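Local coordinates for beta-1,4-mannanase (Caldicellulosiruptor saccharolyticus, PDB 1PMH), which binds manno-oligosaccharides as the family 27 carbohydrate-binding module of a beta-1,4-mannanase, probably holding the enzyme to its mannan substrate, at residues 7-10 and 16-19; 33-38 and 44-49; 87-92 and 160-165; 120-125 and 138-143. All coordinates share one frame; numbering follows the deposited sequence.

How the interactions relate
From the N terminus, interaction 1 comes first: 7-10 and 16-19 close a short loop that leads from strand 7-9 toward strand 20-21. Interaction 2 follows in series and closes the hairpin of strands 30-36 and 47-53. Both touch the calcium ion and share water 1, and V16 and F19 pack on L48. Interaction 3 spans the longest loop, from 87-92 to 160-165, and joins the two sheets through the core. Interaction 4 lies wholly within that loop. It ties the end of strand 114-122 to strand 135-145, the neighbour of strand 84-92. Interactions 3 and 4 touch, for instance from M89 N to I140 O. F19 also meets F160, so interaction 1 reaches the core.

Interaction 1 (7-10 and 16-19); sequences VVLD and VMSF. With CA (calcium ion), chain C; EDO (1,2-ethanediol), chain G.
M17, a selenomethionine, reaches across to the backbone of L9 and D10. Its CG stands anti to the carbonyl carbon (chi1 -60°), and the chain beyond runs extended. This carries M17 SE to 3.6 Å from L9 CA and 3.7 Å from D10 N. The side chain of L9 is brushed more lightly, with CB 4.1 Å from M17 SE. The terminal methyl CE goes on to the carboxylate of D10, 3.6 Å from OD1. M17 and F19, which face strand 7-9, belong to a type I' beta turn from V16 to F19. F19 N closes it with a 3.0 Å hydrogen bond to V16 O. The turn belongs to the loop between strands 7-9 and 20-21 of the jellyroll beta-sandwich. F19 is the buried member. One corner of its ring, at CE1, meets L9 CD1 at 3.8 Å, and the approach is oblique. L48 and L65 pack on the same phenylalanine. D10 turns its CG between its own N and carbonyl carbon (chi1 60°), which brings the carboxylate back toward M17. The backbone of D10 faces another duty: its O binds the calcium ion at 2.4 Å, beside water 1 and ligands from E12, N44, Y46 and D176.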
# COMPACT_ATOMS: atom_id res chain seq x y z
N VAL A 7 -2.56 -14.69 -3.81
CA VAL A 7 -1.32 -14.32 -3.14
C VAL A 7 -1.74 -13.38 -2.02
O VAL A 7 -2.35 -12.36 -2.25
CB VAL A 7 -0.34 -13.60 -4.07
CG1 VAL A 7 0.88 -13.19 -3.32
CG2 VAL A 7 0.03 -14.42 -5.27
N VAL A 8 -1.49 -13.80 -0.78
CA VAL A 8 -2.02 -13.10 0.38
C VAL A 8 -0.86 -12.55 1.21
O VAL A 8 -0.15 -13.27 1.93
CB VAL A 8 -2.83 -14.07 1.27
CG1 VAL A 8 -3.41 -13.37 2.47
CG2 VAL A 8 -3.99 -14.60 0.42
N LEU A 9 -0.67 -11.23 1.14
CA LEU A 9 0.38 -10.51 1.86
C LEU A 9 -0.30 -9.82 3.05
O LEU A 9 -0.71 -8.66 3.02
CB LEU A 9 1.08 -9.55 0.91
CG LEU A 9 1.53 -10.12 -0.43
CD1 LEU A 9 2.31 -9.10 -1.23
CD2 LEU A 9 2.40 -11.35 -0.22
N ASP A 10 -0.42 -10.61 4.11
CA ASP A 10 -1.14 -10.23 5.32
C ASP A 10 -0.24 -9.95 6.52
O ASP A 10 -0.73 -9.60 7.59
CB ASP A 10 -2.21 -11.25 5.71
CG ASP A 10 -1.68 -12.63 5.97
OD1 ASP A 10 -0.45 -12.83 6.02
OD2 ASP A 10 -2.51 -13.55 6.14
N VAL A 16 7.97 -8.31 7.14
CA VAL A 16 7.57 -7.36 6.12
C VAL A 16 7.31 -7.97 4.76
O VAL A 16 6.97 -7.25 3.83
CB VAL A 16 8.56 -6.19 5.96
CG1 VAL A 16 8.67 -5.38 7.23
CG2 VAL A 16 9.92 -6.64 5.47
N MSE A 17 7.49 -9.29 4.60
CA MSE A 17 7.12 -9.94 3.35
C MSE A 17 7.74 -9.27 2.11
O MSE A 17 7.07 -9.02 1.10
CB MSE A 17 5.61 -10.12 3.19
CG MSE A 17 5.03 -10.94 4.29
SE MSE A 17 3.20 -11.39 3.93
CE MSE A 17 3.05 -13.01 5.07
N SER A 18 9.01 -8.96 2.29
CA SER A 18 9.81 -8.40 1.21
C SER A 18 9.50 -6.96 0.84
O SER A 18 10.17 -6.41 -0.01
CB SER A 18 9.84 -9.30 -0.04
OG SER A 18 10.35 -10.58 0.32
N PHE A 19 8.59 -6.32 1.52
CA PHE A 19 8.35 -4.90 1.24
C PHE A 19 9.51 -4.06 1.67
O PHE A 19 10.05 -4.21 2.77
CB PHE A 19 7.07 -4.40 1.91
CG PHE A 19 5.80 -4.79 1.21
CD1 PHE A 19 5.16 -6.00 1.41
CD2 PHE A 19 5.19 -3.90 0.39
CE1 PHE A 19 3.98 -6.28 0.73
CE2 PHE A 19 3.98 -4.18 -0.19
CZ PHE A 19 3.39 -5.37 -0.01
CA CA C . -2.27 -8.57 9.05
C1 EDO G . 11.19 -4.44 -2.67
O1 EDO G . 10.99 -4.29 -4.07
C2 EDO G . 11.85 -5.74 -2.24
O2 EDO G . 11.08 -6.90 -2.40
O HOH W 1 -4.04 -9.77 8.14

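Interaction 2 (33-38 and 44-49); sequences VSVSQD and NKYALR. With CA (calcium ion), chain C.
S34 and R49 form one hydrogen-bonded pair of this antiparallel hairpin, and S36 and A47 form the next. In the first, S34 N gives to R49 O at 3.0 Å and R49 N gives to S34 O at 2.8 Å. In the second, S36 N gives to A47 O and A47 N gives to S36 O. V35 and L48 make the non-hydrogen-bonded pair between them. R49 O has a second donor, water 2, which in turn accepts from S34 OG at 2.7 Å. The serine hydroxyl and the strand carbonyl are thus bridged by one water. Beyond the strand, S36 OG accepts from D38 N at 3.0 Å, an ST turn that bends the chain after the strand. With CG anti to N (chi1 179°) and an extended chain, R49 reaches over S36 to D38. There NH1 makes a salt bridge of 2.8 Å to the syn lone pair of D38 OD2, which stands somewhat out of the guanidinium plane. The bond is bent, with 131° at the hydrogen, and the carboxylate and guanidinium planes stand 69° apart. D38 OD2 also takes a bond from Y174 OH, and R49 NE pairs with D51. Q37 lies alongside Y46, its CG 3.7 Å from CE1. At the other end, N44 OD1 and Y46 O bind the calcium ion, with D10, E12 and D176 among the remaining ligands. R49 lies between the carboxylates of D38 and D51, so its charge is probably well compensated, while the metal is likely to fix the chain where it enters strand 47-53.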
# COMPACT_ATOMS: atom_id res chain seq x y z
N VAL A 33 10.19 1.37 7.14
CA VAL A 33 9.28 0.30 6.82
C VAL A 33 9.49 -0.77 7.89
O VAL A 33 10.62 -1.20 8.14
CB VAL A 33 9.55 -0.28 5.46
CG1 VAL A 33 8.59 -1.41 5.15
CG2 VAL A 33 9.44 0.74 4.36
N SER A 34 8.42 -1.17 8.57
CA SER A 34 8.54 -2.17 9.63
C SER A 34 7.25 -2.96 9.75
O SER A 34 6.22 -2.54 9.26
CB SER A 34 8.91 -1.50 10.97
OG SER A 34 7.84 -0.69 11.43
N VAL A 35 7.33 -4.09 10.45
CA VAL A 35 6.14 -4.86 10.79
C VAL A 35 5.72 -4.40 12.18
O VAL A 35 6.55 -4.24 13.06
CB VAL A 35 6.36 -6.38 10.59
CG1 VAL A 35 7.48 -6.92 11.48
CG2 VAL A 35 5.07 -7.14 10.72
N SER A 36 4.43 -4.22 12.36
CA SER A 36 3.88 -3.67 13.58
C SER A 36 2.71 -4.48 14.10
O SER A 36 1.91 -4.97 13.33
CB SER A 36 3.45 -2.23 13.28
OG SER A 36 2.83 -1.56 14.36
N GLN A 37 2.58 -4.44 15.42
CA GLN A 37 1.40 -4.94 16.15
C GLN A 37 0.46 -3.84 16.58
O GLN A 37 -0.44 -4.09 17.36
CB GLN A 37 1.82 -5.83 17.36
CG GLN A 37 2.52 -7.09 16.88
CD GLN A 37 2.95 -7.95 18.05
OE1 GLN A 37 2.16 -8.28 18.95
NE2 GLN A 37 4.21 -8.25 18.11
N ASP A 38 0.62 -2.62 16.06
CA ASP A 38 -0.24 -1.53 16.50
C ASP A 38 -1.71 -1.74 16.26
O ASP A 38 -2.53 -1.23 17.03
CB ASP A 38 0.16 -0.22 15.80
CG ASP A 38 1.52 0.32 16.24
OD1 ASP A 38 2.11 -0.16 17.23
OD2 ASP A 38 2.05 1.18 15.48
N ASN A 44 -5.77 -11.01 13.39
CA ASN A 44 -4.98 -10.12 12.56
C ASN A 44 -3.99 -9.38 13.45
O ASN A 44 -4.27 -8.33 14.01
CB ASN A 44 -5.87 -9.14 11.85
CG ASN A 44 -5.07 -8.33 10.84
OD1 ASN A 44 -3.83 -8.39 10.82
ND2 ASN A 44 -5.74 -7.51 10.06
N LYS A 45 -2.84 -10.00 13.62
CA LYS A 45 -1.85 -9.54 14.60
C LYS A 45 -0.87 -8.47 14.08
O LYS A 45 -0.45 -7.60 14.85
CB LYS A 45 -1.01 -10.71 15.09
CG LYS A 45 -0.01 -10.41 16.20
CD LYS A 45 0.42 -11.74 16.76
CE LYS A 45 1.38 -11.66 17.89
NZ LYS A 45 1.41 -13.00 18.59
N TYR A 46 -0.57 -8.52 12.79
CA TYR A 46 0.49 -7.70 12.23
C TYR A 46 0.04 -6.88 11.03
O TYR A 46 -0.79 -7.32 10.25
CB TYR A 46 1.67 -8.57 11.75
CG TYR A 46 2.36 -9.42 12.82
CD1 TYR A 46 3.29 -8.87 13.69
CD2 TYR A 46 2.06 -10.77 12.95
CE1 TYR A 46 3.92 -9.65 14.68
CE2 TYR A 46 2.70 -11.57 13.91
CZ TYR A 46 3.61 -11.00 14.75
OH TYR A 46 4.25 -11.76 15.70
N ALA A 47 0.68 -5.74 10.82
CA ALA A 47 0.48 -4.89 9.66
C ALA A 47 1.81 -4.26 9.30
O ALA A 47 2.72 -4.20 10.11
CB ALA A 47 -0.57 -3.84 9.94
N LEU A 48 1.89 -3.77 8.07
CA LEU A 48 3.04 -3.05 7.59
C LEU A 48 2.93 -1.61 7.98
O LEU A 48 2.02 -0.92 7.53
CB LEU A 48 3.22 -3.25 6.10
CG LEU A 48 4.56 -2.80 5.51
CD1 LEU A 48 5.65 -3.77 5.91
CD2 LEU A 48 4.45 -2.66 4.02
N ARG A 49 3.89 -1.10 8.74
CA ARG A 49 3.94 0.28 9.15
C ARG A 49 4.93 1.07 8.30
O ARG A 49 6.13 0.71 8.26
CB ARG A 49 4.32 0.37 10.65
CG ARG A 49 4.41 1.81 11.16
CD ARG A 49 4.66 1.86 12.64
NE ARG A 49 4.99 3.23 13.05
CZ ARG A 49 4.64 3.81 14.16
NH1 ARG A 49 3.99 3.18 15.12
NH2 ARG A 49 5.05 5.06 14.33
CA CA C . -2.27 -8.57 9.05
O HOH W 2 8.05 1.65 10.16
O HOH W 1 -4.04 -9.77 8.14

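Interaction 3 (87-92 and 160-165); sequences FEMFIP and FQFAGQ. With BMA (beta-D-mannopyranose), chain B.
The core between the two sheets of the jellyroll beta-sandwich is bridged here, by strand 84-92 from one sheet and strand 153-165 from the other. F87 and F160 meet as an offset T-shaped pair. F160 turns its edge to the face of F87, with centroids 5.7 Å apart and planes at 83°. The leading atom is F160 CE2, which lies 3.9 Å from F87 CG. F87 holds its CG between its own N and carbonyl carbon (chi1 66°), which turns the face of the F87 ring to the edge of F160. One step along, M89, a selenomethionine, makes a Met-aromatic contact with F162. Its chain runs out extended and then bends at the last torsion (chi3 -55°). This puts CE 3.9 Å from F162 CE2, and SE sits at the edge of the ring, 5.4 Å from its centroid. The two side chains come from opposite directions. I173 and L175 of strand 172-181 also pack on M89. Q161, between the two phenylalanines in sequence, points the other way and serves the sugar. Its OE1 accepts from O2 of the beta-mannose at 2.6 Å, and its NE2 gives to O3 at 3.0 Å. D64 also bonds to NE2, which should help fix the flip of the amide, and K106 shares the sugar. A leucine here would probably leave O2 and O3 of the mannose without this pair of partners and D64 without its amide donor. Alternate residues facing the core and the outer surface are typical of a beta-sandwich strand; here the outward Q161 meets the glycan.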
# COMPACT_ATOMS: atom_id res chain seq x y z
N PHE A 87 -6.27 -4.18 -1.22
CA PHE A 87 -5.45 -3.76 -0.08
C PHE A 87 -6.31 -3.00 0.90
O PHE A 87 -7.38 -2.47 0.55
CB PHE A 87 -4.28 -2.90 -0.55
CG PHE A 87 -4.73 -1.59 -1.12
CD1 PHE A 87 -4.92 -0.49 -0.28
CD2 PHE A 87 -5.11 -1.49 -2.44
CE1 PHE A 87 -5.48 0.66 -0.74
CE2 PHE A 87 -5.68 -0.29 -2.92
CZ PHE A 87 -5.84 0.77 -2.07
N GLU A 88 -5.79 -2.90 2.14
CA GLU A 88 -6.34 -2.02 3.16
C GLU A 88 -5.22 -1.09 3.61
O GLU A 88 -4.10 -1.53 3.87
CB GLU A 88 -6.86 -2.84 4.37
CG GLU A 88 -8.00 -3.78 4.02
CD GLU A 88 -8.52 -4.59 5.21
OE1 GLU A 88 -9.07 -3.95 6.11
OE2 GLU A 88 -8.46 -5.84 5.17
N MSE A 89 -5.59 0.17 3.78
CA MSE A 89 -4.67 1.22 4.20
C MSE A 89 -5.28 1.94 5.37
O MSE A 89 -6.47 2.24 5.36
CB MSE A 89 -4.48 2.13 3.00
CG MSE A 89 -3.57 3.26 3.23
SE MSE A 89 -3.55 4.46 1.68
CE MSE A 89 -3.14 3.36 0.46
N PHE A 90 -4.46 2.26 6.38
CA PHE A 90 -4.92 2.83 7.64
C PHE A 90 -4.08 4.05 7.96
O PHE A 90 -2.86 3.95 8.00
CB PHE A 90 -4.79 1.83 8.82
CG PHE A 90 -5.43 0.49 8.57
CD1 PHE A 90 -4.84 -0.45 7.77
CD2 PHE A 90 -6.62 0.17 9.17
CE1 PHE A 90 -5.43 -1.65 7.49
CE2 PHE A 90 -7.23 -1.05 8.91
CZ PHE A 90 -6.63 -1.93 8.05
N ILE A 91 -4.72 5.16 8.31
CA ILE A 91 -4.00 6.36 8.72
C ILE A 91 -4.65 6.84 10.01
O ILE A 91 -5.86 7.04 10.04
CB ILE A 91 -4.03 7.49 7.67
CG1 ILE A 91 -3.77 6.97 6.25
CG2 ILE A 91 -3.02 8.54 8.08
CD1 ILE A 91 -5.00 6.64 5.42
N PRO A 92 -3.88 7.05 11.09
CA PRO A 92 -4.45 7.58 12.35
C PRO A 92 -5.31 8.81 12.05
O PRO A 92 -4.83 9.81 11.53
CB PRO A 92 -3.22 7.92 13.17
CG PRO A 92 -2.19 7.05 12.68
CD PRO A 92 -2.43 6.81 11.25
N PHE A 160 3.56 0.27 -4.36
CA PHE A 160 2.67 1.27 -3.81
C PHE A 160 3.42 2.60 -3.78
O PHE A 160 4.47 2.69 -3.17
CB PHE A 160 2.22 0.95 -2.40
CG PHE A 160 1.25 -0.19 -2.33
CD1 PHE A 160 1.67 -1.47 -2.45
CD2 PHE A 160 -0.11 0.06 -2.11
CE1 PHE A 160 0.78 -2.56 -2.40
CE2 PHE A 160 -1.00 -0.98 -2.04
CZ PHE A 160 -0.51 -2.27 -2.19
N GLN A 161 2.89 3.59 -4.51
CA GLN A 161 3.42 4.92 -4.52
C GLN A 161 2.56 5.78 -3.60
O GLN A 161 1.36 5.71 -3.65
CB GLN A 161 3.44 5.49 -5.92
CG GLN A 161 4.04 6.89 -5.97
CD GLN A 161 4.12 7.37 -7.40
OE1 GLN A 161 3.29 8.18 -7.85
NE2 GLN A 161 5.09 6.88 -8.13
N PHE A 162 3.22 6.61 -2.78
CA PHE A 162 2.56 7.59 -1.96
C PHE A 162 3.12 8.94 -2.33
O PHE A 162 4.33 9.08 -2.48
CB PHE A 162 2.83 7.31 -0.48
CG PHE A 162 2.25 6.03 -0.01
CD1 PHE A 162 2.94 4.84 -0.13
CD2 PHE A 162 0.99 6.00 0.58
CE1 PHE A 162 2.36 3.65 0.27
CE2 PHE A 162 0.43 4.78 0.96
CZ PHE A 162 1.13 3.65 0.83
N ALA A 163 2.29 9.97 -2.36
CA ALA A 163 2.81 11.31 -2.64
C ALA A 163 2.04 12.33 -1.85
O ALA A 163 0.83 12.50 -2.01
CB ALA A 163 2.74 11.66 -4.14
N GLY A 164 2.75 13.04 -0.98
CA GLY A 164 2.11 14.15 -0.28
C GLY A 164 1.74 15.26 -1.25
O GLY A 164 2.51 15.65 -2.10
N GLN A 165 0.54 15.79 -1.09
CA GLN A 165 0.05 16.89 -1.94
C GLN A 165 -0.17 18.09 -1.03
O GLN A 165 -1.21 18.30 -0.43
CB GLN A 165 -1.23 16.50 -2.67
CG GLN A 165 -1.06 15.38 -3.69
CD GLN A 165 -2.33 15.04 -4.40
OE1 GLN A 165 -3.11 14.25 -3.85
NE2 GLN A 165 -2.57 15.61 -5.53
C1 BMA B . 3.50 10.60 -11.66
C2 BMA B . 4.18 9.62 -10.75
C3 BMA B . 5.36 9.03 -11.52
C4 BMA B . 4.88 8.48 -12.88
C5 BMA B . 4.05 9.50 -13.63
C6 BMA B . 3.47 8.86 -14.87
O2 BMA B . 3.28 8.59 -10.41
O3 BMA B . 6.02 8.07 -10.69
O4 BMA B . 5.99 8.29 -13.72
O5 BMA B . 3.00 9.97 -12.83
O6 BMA B . 2.89 9.87 -15.64

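Interaction 4 (120-125 and 138-143); sequences FNITAN and TVIHKA
I122 and I140 reach toward each other tip to tip. I122 CG2 lies 3.7 Å from I140 CD1, and I122 CD1 is 4.1 Å from the same methyl. In I140 the CG1 branch stands anti to the carbonyl carbon (chi1 -65°), and the chain then runs on extended to CD1. That single methyl therefore meets both I122 branches. The polar half of the contact lies two residues further along 120-125. There T138 turns its hydroxyl to the backbone of A124, and OG1 gives a hydrogen bond of 2.8 Å to A124 O. The bond lies in the carbonyl plane, on a lone pair, with a C=O...donor angle of 117°. The chain turns a corner at N121, before this contact. N121 and I122 both face F103 in a G1 beta bulge near the end of strand 114-122, and the segment then passes over the side of strand 135-145 that carries T138 and I140, in the other sheet of the beta-sandwich. Helix 93-98 covers the neighbourhood, with Y93 touching both A124 and T138. Strand 84-92 lies alongside, and T138 and I140 are bonded through their backbones to I91 and M89. Replacing T138 by a valine would probably leave A124 O without its hydroxyl donor and weaken the tie between 120-125 and strand 135-145. The methyl branch of the threonine packs here too: T138 CG2 lies 3.5 Å from A124 O, while A124 CB is 3.8 Å from T138 OG1.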
# COMPACT_ATOMS: atom_id res chain seq x y z
N PHE A 120 -6.30 10.53 -5.64
CA PHE A 120 -5.70 11.80 -5.33
C PHE A 120 -6.45 12.50 -4.20
O PHE A 120 -7.62 12.26 -3.99
CB PHE A 120 -5.71 12.71 -6.58
CG PHE A 120 -4.90 12.14 -7.69
CD1 PHE A 120 -5.42 11.18 -8.56
CD2 PHE A 120 -3.63 12.60 -7.90
CE1 PHE A 120 -4.61 10.67 -9.55
CE2 PHE A 120 -2.85 12.11 -8.90
CZ PHE A 120 -3.31 11.11 -9.71
N ASN A 121 -5.73 13.38 -3.51
CA ASN A 121 -6.33 14.26 -2.51
C ASN A 121 -7.05 13.51 -1.40
O ASN A 121 -8.15 13.90 -0.99
CB ASN A 121 -7.24 15.28 -3.17
CG ASN A 121 -6.49 16.12 -4.16
OD1 ASN A 121 -6.74 16.04 -5.35
ND2 ASN A 121 -5.48 16.85 -3.67
N ILE A 122 -6.44 12.44 -0.96
CA ILE A 122 -6.96 11.72 0.20
C ILE A 122 -6.74 12.57 1.45
O ILE A 122 -5.62 13.03 1.74
CB ILE A 122 -6.22 10.36 0.38
CG1 ILE A 122 -6.44 9.47 -0.83
CG2 ILE A 122 -6.61 9.65 1.66
CD1 ILE A 122 -7.88 9.05 -1.08
N THR A 123 -7.83 12.72 2.20
CA THR A 123 -7.81 13.36 3.50
C THR A 123 -8.50 12.46 4.53
O THR A 123 -8.96 11.38 4.18
CB THR A 123 -8.50 14.72 3.46
OG1 THR A 123 -9.88 14.52 3.13
CG2 THR A 123 -7.91 15.62 2.37
N ALA A 124 -8.60 12.91 5.77
CA ALA A 124 -9.02 12.03 6.86
C ALA A 124 -10.44 11.51 6.68
O ALA A 124 -10.75 10.47 7.24
CB ALA A 124 -8.88 12.71 8.22
N ASN A 125 -11.30 12.21 5.96
CA ASN A 125 -12.67 11.79 5.78
C ASN A 125 -12.87 10.87 4.57
O ASN A 125 -13.99 10.52 4.24
CB ASN A 125 -13.63 12.99 5.90
CG ASN A 125 -13.67 13.55 7.33
OD1 ASN A 125 -13.73 12.81 8.32
ND2 ASN A 125 -13.61 14.88 7.44
N THR A 138 -8.57 6.45 9.62
CA THR A 138 -9.09 6.49 8.26
C THR A 138 -8.69 5.21 7.58
O THR A 138 -7.50 4.88 7.58
CB THR A 138 -8.42 7.67 7.53
OG1 THR A 138 -8.68 8.89 8.23
CG2 THR A 138 -8.83 7.76 6.09
N VAL A 139 -9.67 4.48 7.03
CA VAL A 139 -9.40 3.21 6.38
C VAL A 139 -9.88 3.24 4.95
O VAL A 139 -11.03 3.56 4.65
CB VAL A 139 -10.11 2.10 7.14
CG1 VAL A 139 -9.87 0.74 6.46
CG2 VAL A 139 -9.66 2.08 8.62
N ILE A 140 -8.96 2.91 4.05
CA ILE A 140 -9.19 2.81 2.61
C ILE A 140 -9.04 1.36 2.25
O ILE A 140 -8.01 0.75 2.50
CB ILE A 140 -8.21 3.69 1.84
CG1 ILE A 140 -8.50 5.14 2.20
CG2 ILE A 140 -8.33 3.47 0.33
CD1 ILE A 140 -7.52 6.11 1.71
N HIS A 141 -10.09 0.81 1.68
CA HIS A 141 -10.12 -0.60 1.30
C HIS A 141 -10.62 -0.64 -0.13
O HIS A 141 -11.79 -0.33 -0.40
CB HIS A 141 -11.07 -1.36 2.22
CG HIS A 141 -11.12 -2.83 1.97
ND1 HIS A 141 -11.98 -3.66 2.65
CD2 HIS A 141 -10.37 -3.64 1.20
CE1 HIS A 141 -11.66 -4.91 2.38
NE2 HIS A 141 -10.83 -4.92 1.36
N LYS A 142 -9.74 -1.02 -1.07
CA LYS A 142 -10.08 -0.98 -2.50
C LYS A 142 -9.52 -2.21 -3.17
O LYS A 142 -8.57 -2.80 -2.67
CB LYS A 142 -9.43 0.23 -3.22
CG LYS A 142 -9.83 1.59 -2.73
CD LYS A 142 -11.18 1.99 -3.23
CE LYS A 142 -11.47 3.46 -3.02
NZ LYS A 142 -12.96 3.69 -2.92
N ALA A 143 -10.09 -2.50 -4.33
CA ALA A 143 -9.53 -3.44 -5.28
C ALA A 143 -9.47 -2.78 -6.63
O ALA A 143 -10.45 -2.20 -7.06
CB ALA A 143 -10.34 -4.72 -5.35